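Local coordinates for tyrosinase (Aspergillus oryzae, PDB 6JU8), which probably oxidises L-tyrosine and L-dopa to L-dopaquinone with molecular oxygen at a dinuclear copper centre, a step of melanin biosynthesis, at residues Leu197-Met202 and Trp251-Gln256. The protein carries 1 engineered substitution. Numbering follows the deposited sequence.
Sequences LYRFQM and WADGGQ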
# COMPACT_ATOMS: atom_id res chain seq x y z
N LEU A 197 10.72 8.83 -3.11
CA LEU A 197 10.44 8.11 -4.35
C LEU A 197 9.19 7.24 -4.25
O LEU A 197 8.71 6.71 -5.27
CB LEU A 197 11.63 7.25 -4.76
CG LEU A 197 12.88 8.03 -5.18
CD1 LEU A 197 14.04 7.06 -5.25
CD2 LEU A 197 12.63 8.75 -6.49
N TYR A 198 8.65 7.07 -3.05
CA TYR A 198 7.52 6.15 -2.87
C TYR A 198 6.21 6.71 -3.38
O TYR A 198 5.35 5.99 -3.85
CB TYR A 198 7.42 5.84 -1.38
CG TYR A 198 6.38 4.93 -0.85
CD1 TYR A 198 6.41 3.56 -1.13
CD2 TYR A 198 5.37 5.38 -0.01
CE1 TYR A 198 5.47 2.68 -0.63
CE2 TYR A 198 4.41 4.52 0.51
CZ TYR A 198 4.48 3.17 0.19
OH TYR A 198 3.53 2.32 0.72
N ARG A 199 6.05 8.03 -3.24
CA ARG A 199 4.82 8.71 -3.57
C ARG A 199 5.10 10.21 -3.52
O ARG A 199 6.17 10.60 -3.01
CB ARG A 199 3.64 8.38 -2.65
CG ARG A 199 3.84 8.72 -1.19
CD ARG A 199 3.37 10.12 -0.78
NE ARG A 199 3.40 10.20 0.70
CZ ARG A 199 2.39 9.77 1.44
NH1 ARG A 199 1.32 9.26 0.83
NH2 ARG A 199 2.45 9.84 2.76
N PHE A 200 4.15 11.01 -3.99
CA PHE A 200 4.20 12.45 -3.76
C PHE A 200 2.83 12.88 -3.23
O PHE A 200 1.80 12.45 -3.77
CB PHE A 200 4.56 13.21 -5.04
CG PHE A 200 4.43 14.72 -4.87
CD1 PHE A 200 5.34 15.40 -4.07
CD2 PHE A 200 3.43 15.41 -5.51
CE1 PHE A 200 5.23 16.77 -3.90
CE2 PHE A 200 3.30 16.80 -5.35
CZ PHE A 200 4.23 17.46 -4.56
N GLN A 201 2.84 13.72 -2.20
CA GLN A 201 1.57 14.26 -1.73
C GLN A 201 1.71 15.75 -1.44
O GLN A 201 2.81 16.23 -1.14
CB GLN A 201 1.03 13.52 -0.50
CG GLN A 201 1.86 13.73 0.76
CD GLN A 201 1.21 13.05 1.97
OE1 GLN A 201 0.02 12.77 1.95
NE2 GLN A 201 2.01 12.77 2.98
N MET A 202 0.56 16.41 -1.56
CA MET A 202 0.49 17.80 -1.09
C MET A 202 -0.02 17.79 0.34
O MET A 202 -0.20 16.76 1.00
CB MET A 202 -0.40 18.61 -2.04
CG MET A 202 0.19 18.78 -3.45
SD MET A 202 1.75 19.70 -3.45
CE MET A 202 1.11 21.37 -3.59
N TRP A 251 -9.81 7.49 -1.41
CA TRP A 251 -9.17 8.16 -2.54
C TRP A 251 -8.14 9.19 -2.10
O TRP A 251 -7.21 9.50 -2.85
CB TRP A 251 -10.25 8.86 -3.36
CG TRP A 251 -11.19 7.91 -4.06
CD1 TRP A 251 -11.12 6.56 -4.21
CD2 TRP A 251 -12.39 8.34 -4.70
NE1 TRP A 251 -12.21 6.14 -4.94
CE2 TRP A 251 -13.01 7.19 -5.26
CE3 TRP A 251 -12.98 9.59 -4.87
CZ2 TRP A 251 -14.21 7.25 -5.97
CZ3 TRP A 251 -14.17 9.65 -5.58
CH2 TRP A 251 -14.78 8.49 -6.12
N ALA A 252 -8.26 9.76 -0.90
CA ALA A 252 -7.30 10.76 -0.46
C ALA A 252 -5.89 10.20 -0.51
O ALA A 252 -4.92 10.89 -0.85
CB ALA A 252 -7.64 11.16 0.98
N ASP A 253 -5.76 8.92 -0.14
CA ASP A 253 -4.46 8.23 -0.28
C ASP A 253 -4.78 6.75 -0.49
O ASP A 253 -5.04 6.02 0.47
CB ASP A 253 -3.58 8.43 0.93
CG ASP A 253 -2.19 7.82 0.78
OD1 ASP A 253 -1.99 7.02 -0.15
OD2 ASP A 253 -1.31 8.13 1.61
N GLY A 254 -4.82 6.34 -1.75
CA GLY A 254 -5.21 5.01 -2.13
C GLY A 254 -4.12 3.98 -2.05
O GLY A 254 -4.36 2.79 -2.30
N GLY A 255 -2.92 4.40 -1.66
CA GLY A 255 -1.80 3.51 -1.44
C GLY A 255 -0.94 3.25 -2.66
O GLY A 255 -1.27 3.57 -3.80
N GLN A 256 0.22 2.67 -2.39
CA GLN A 256 1.18 2.27 -3.42
C GLN A 256 1.00 0.77 -3.60
O GLN A 256 1.68 -0.02 -2.92
CB GLN A 256 2.60 2.64 -2.98
CG GLN A 256 2.72 4.12 -2.58
CD GLN A 256 2.08 5.06 -3.58
OE1 GLN A 256 2.29 4.94 -4.78
NE2 GLN A 256 1.27 5.99 -3.08
O HOH W 1 0.92 2.62 0.47
O HOH W 2 -1.63 10.62 3.06
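Gln256 lays its aliphatic stem over one face of the Tyr198 ring, with CG 3.5 Å from the ring centroid in a CH-pi contact that lies nearest the CZ side. The bend of the glutamine chain at chi2 (-47°) turns the amide away from the ring and in beside the backbone of 197-202, where NE2 comes within 3.4 Å of Arg199 CB. This is the close-packed part of the contact, and the buried amide is satisfied by the intervening chain: NE2 donates to the Thr237 carbonyl and OE1 accepts from Lys239. At the rim of the ring a water joins Tyr198 OH to Gln256 N.

Toward Asp253, which also packs on Pro177 of the second subunit, the joint is polar and looser. Arg199 NH1 forms a salt bridge of 3.0 Å to Asp253 OD2, which lies in the guanidinium plane but is approached from above the carboxylate plane; NH1 also hydrogen-bonds Ser236 OG. Another water links Asp253 OD2 to Gln201 OE1.

Asp253 OD1 accepts from Gly255 N at 3.2 Å, closing an Asx turn in the loop between helices 248-251 and 258-267; the salt bridge ties it to the loop following strand 190-194, within the tyrosinase central domain and away from the copper sites.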